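Local atomic coordinates of putative cyclohexadienyl dehydrogenase and ADH prephenate dehydrogenase (Rhizobium meliloti, PDB entry 4WJI), a protein that probably catalyses the oxidative decarboxylation of prephenate to 4-hydroxyphenylpyruvate in tyrosine biosynthesis, and binds NADP and tyrosine. Residues A258-A263 / D274-T279. Sequence-based numbering, arbitrary orientation.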
ATOM      1  N   ALA A 258      15.724  13.805   0.189  1.00 14.16           N
ATOM      2  CA  ALA A 258      17.145  14.190  -0.051  1.00 15.82           C
ATOM      3  C   ALA A 258      18.060  13.732   1.037  1.00 15.16           C
ATOM      4  O   ALA A 258      19.182  13.269   0.773  1.00 17.71           O
ATOM      5  CB  ALA A 258      17.265  15.712  -0.195  1.00 18.45           C
ATOM      6  N   SER A 259      17.609  13.841   2.270  1.00 15.55           N
ATOM      7  CA  SER A 259      18.404  13.396   3.423  0.50 17.30           C
ATOM      8  C   SER A 259      18.544  11.866   3.466  1.00 16.41           C
ATOM      9  O   SER A 259      19.630  11.327   3.733  1.00 16.07           O
ATOM     10  CB  SER A 259      17.770  13.902   4.711  0.50 17.56           C
ATOM     11  OG  SER A 259      17.769  15.315   4.743  0.50 21.33           O
ATOM     12  N   LEU A 260      17.474  11.152   3.173  1.00 14.36           N
ATOM     13  CA  LEU A 260      17.554   9.692   3.085  1.00 11.99           C
ATOM     14  C   LEU A 260      18.471   9.239   1.931  1.00 12.72           C
ATOM     15  O   LEU A 260      19.278   8.336   2.097  1.00 14.10           O
ATOM     16  CB  LEU A 260      16.139   9.118   2.931  1.00 15.21           C
ATOM     17  CG  LEU A 260      15.895   7.632   3.090  1.00 17.97           C
ATOM     18  CD1 LEU A 260      16.558   7.084   4.322  1.00 28.45           C
ATOM     19  CD2 LEU A 260      14.378   7.418   3.155  1.00 16.94           C
ATOM     20  N   GLN A 261      18.370   9.894   0.770  1.00 12.34           N
ATOM     21  CA  GLN A 261      19.217   9.619  -0.350  1.00 14.09           C
ATOM     22  C   GLN A 261      20.699   9.821   0.044  1.00 13.08           C
ATOM     23  O   GLN A 261      21.567   9.003  -0.358  1.00 13.99           O
ATOM     24  CB  GLN A 261      18.834  10.513  -1.520  1.00 17.79           C
ATOM     25  CG  GLN A 261      19.480  10.204  -2.838  1.00 17.32           C
ATOM     26  CD  GLN A 261      20.776  10.958  -3.032  1.00 22.94           C
ATOM     27  OE1 GLN A 261      21.244  11.678  -2.131  1.00 30.80           O
ATOM     28  NE2 GLN A 261      21.379  10.791  -4.208  1.00 35.07           N
ATOM     29  N   ARG A 262      20.986  10.862   0.811  1.00 13.47           N
ATOM     30  CA  ARG A 262      22.362  11.122   1.242  1.00 14.57           C
ATOM     31  C   ARG A 262      22.849  10.028   2.210  1.00 14.66           C
ATOM     32  O   ARG A 262      23.996   9.559   2.084  1.00 14.05           O
ATOM     33  CB  ARG A 262      22.441  12.487   1.908  1.00 18.42           C
ATOM     34  CG  ARG A 262      23.854  12.922   2.181  1.00 24.20           C
ATOM     35  CD  ARG A 262      23.961  14.384   2.638  1.00 30.99           C
ATOM     36  NE  ARG A 262      23.330  14.533   3.953  1.00 43.05           N
ATOM     37  CZ  ARG A 262      22.187  15.176   4.199  1.00 44.37           C
ATOM     38  NH1 ARG A 262      21.524  15.804   3.227  1.00 53.12           N
ATOM     39  NH2 ARG A 262      21.711  15.212   5.444  1.00 67.35           N
ATOM     40  N   ALA A 263      22.001   9.592   3.146  1.00 13.44           N
ATOM     41  CA  ALA A 263      22.352   8.447   4.028  1.00 13.65           C
ATOM     42  C   ALA A 263      22.656   7.172   3.224  1.00 12.82           C
ATOM     43  O   ALA A 263      23.609   6.437   3.536  1.00 13.21           O
ATOM     44  CB  ALA A 263      21.245   8.179   5.026  1.00 14.45           C
ATOM     45  N   ASP A 274      17.801   3.977  12.435  1.00 15.65           N
ATOM     46  CA  ASP A 274      17.020   4.869  13.281  1.00 15.15           C
ATOM     47  C   ASP A 274      15.703   5.319  12.592  1.00 14.22           C
ATOM     48  O   ASP A 274      14.637   5.301  13.205  1.00 15.67           O
ATOM     49  CB  ASP A 274      17.859   6.078  13.681  1.00 21.39           C
ATOM     50  CG  ASP A 274      18.985   5.724  14.668  1.00 26.67           C
ATOM     51  OD1 ASP A 274      18.973   4.605  15.256  1.00 32.93           O
ATOM     52  OD2 ASP A 274      19.879   6.580  14.863  1.00 34.97           O
ATOM     53  N   LEU A 275      15.762   5.700  11.305  1.00 14.28           N
ATOM     54  CA  LEU A 275      14.553   6.084  10.591  1.00 14.52           C
ATOM     55  C   LEU A 275      13.587   4.909  10.530  1.00 12.57           C
ATOM     56  O   LEU A 275      12.373   5.052  10.792  1.00 14.77           O
ATOM     57  CB  LEU A 275      14.765   6.559   9.139  1.00 16.41           C
ATOM     58  CG  LEU A 275      13.456   6.745   8.275  1.00 23.41           C
ATOM     59  CD1 LEU A 275      12.407   7.795   8.736  1.00 29.59           C
ATOM     60  CD2 LEU A 275      13.828   7.031   6.823  1.00 29.97           C
ATOM     61  N   PHE A 276      14.099   3.750  10.158  1.00 10.45           N
ATOM     62  CA  PHE A 276      13.240   2.591   9.946  1.00 11.87           C
ATOM     63  C   PHE A 276      12.641   2.062  11.253  1.00 13.55           C
ATOM     64  O   PHE A 276      11.546   1.492  11.260  1.00 16.21           O
ATOM     65  CB  PHE A 276      14.024   1.477   9.220  1.00 11.64           C
ATOM     66  CG  PHE A 276      14.585   1.875   7.873  1.00 10.84           C
ATOM     67  CD1 PHE A 276      14.176   3.030   7.198  1.00 11.05           C
ATOM     68  CD2 PHE A 276      15.560   1.072   7.269  1.00 10.79           C
ATOM     69  CE1 PHE A 276      14.708   3.358   5.974  1.00 11.77           C
ATOM     70  CE2 PHE A 276      16.078   1.388   6.040  1.00 10.89           C
ATOM     71  CZ  PHE A 276      15.675   2.536   5.388  1.00 11.87           C
ATOM     72  N   THR A 277      13.340   2.273  12.357  1.00 11.42           N
ATOM     73  CA  THR A 277      12.797   1.963  13.689  1.00 13.00           C
ATOM     74  C   THR A 277      11.657   2.909  14.068  1.00 13.08           C
ATOM     75  O   THR A 277      10.633   2.454  14.579  1.00 14.21           O
ATOM     76  CB  THR A 277      13.935   2.042  14.742  1.00 12.86           C
ATOM     77  OG1 THR A 277      14.861   0.976  14.434  1.00 15.30           O
ATOM     78  CG2 THR A 277      13.420   1.868  16.187  1.00 19.76           C
ATOM     79  N   ARG A 278      11.858   4.200  13.802  1.00 14.29           N
ATOM     80  CA  ARG A 278      10.927   5.256  14.235  1.00 15.24           C
ATOM     81  C   ARG A 278       9.565   5.067  13.560  1.00 14.55           C
ATOM     82  O   ARG A 278       8.512   5.257  14.153  1.00 18.40           O
ATOM     83  CB  ARG A 278      11.527   6.630  13.905  1.00 20.43           C
ATOM     84  CG  ARG A 278      10.623   7.813  14.147  1.00 30.00           C
ATOM     85  CD  ARG A 278      11.426   9.106  14.323  1.00 40.61           C
ATOM     86  NE  ARG A 278      12.099   9.574  13.105  1.00 41.74           N
ATOM     87  CZ  ARG A 278      11.518  10.271  12.119  1.00 46.21           C
ATOM     88  NH1 ARG A 278      10.222  10.569  12.152  1.00 41.98           N
ATOM     89  NH2 ARG A 278      12.241  10.663  11.079  1.00 37.76           N
ATOM     90  N   THR A 279       9.567   4.671  12.300  1.00 11.81           N
ATOM     91  CA  THR A 279       8.321   4.506  11.585  1.00 10.72           C
ATOM     92  C   THR A 279       7.405   3.359  12.038  1.00 12.11           C
ATOM     93  O   THR A 279       6.257   3.367  11.762  1.00 12.29           O
ATOM     94  CB  THR A 279       8.521   4.439  10.071  1.00 11.29           C
ATOM     95  OG1 THR A 279       9.289   3.298   9.754  1.00 12.18           O
ATOM     96  CG2 THR A 279       9.226   5.640   9.579  1.00 15.38           C
TER
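Leu-260 and Leu-275 meet through their methyl ends, the two side chains crossing at about a right angle. CD2 of Leu-275 sits against the fork of Leu-260, 3.7 Å from CD1 and equally 3.7 Å from CD2, so one methyl is received by two. In both leucines CG lies trans to the main-chain nitrogen (chi1 -168° in Leu-260, 170° in Leu-275), which carries the branched ends from each helix toward the other. Phe-276 adds a looser touch: its CE1 comes to 4.5 Å from Leu-260 CD1, which approaches the ring obliquely. The contact is wholly apolar and small, about 91 Å², and the backbones stay well apart, with 8.9 Å between CA of Leu-260 and CA of Leu-275. Leu-260 is buried, and it also packs on Leu-272, one turn before Phe-276; Ala-263 rests on that same leucine, so the contact continues along helix 269-278.

Helix 269-278 also borders the second subunit, where the ring of Phe-276 stacks with that of Tyr-196 of the second subunit, while Arg-278 NH1 forms salt bridges with Asp-203 and Asp-204 of that subunit. Just beyond, Thr-279 OG1 is hydrogen-bonded to Ala-228 O of the second subunit.

The leucine pair joins the last turns of the long helix 243-265 to the shorter helix 269-278 that follows after a brief connection, two consecutive helices packed against each other within the all-helical dimerization domain of the prephenate dehydrogenase family, with the side chain of Phe-276 about 12 Å from a bound tyrosine.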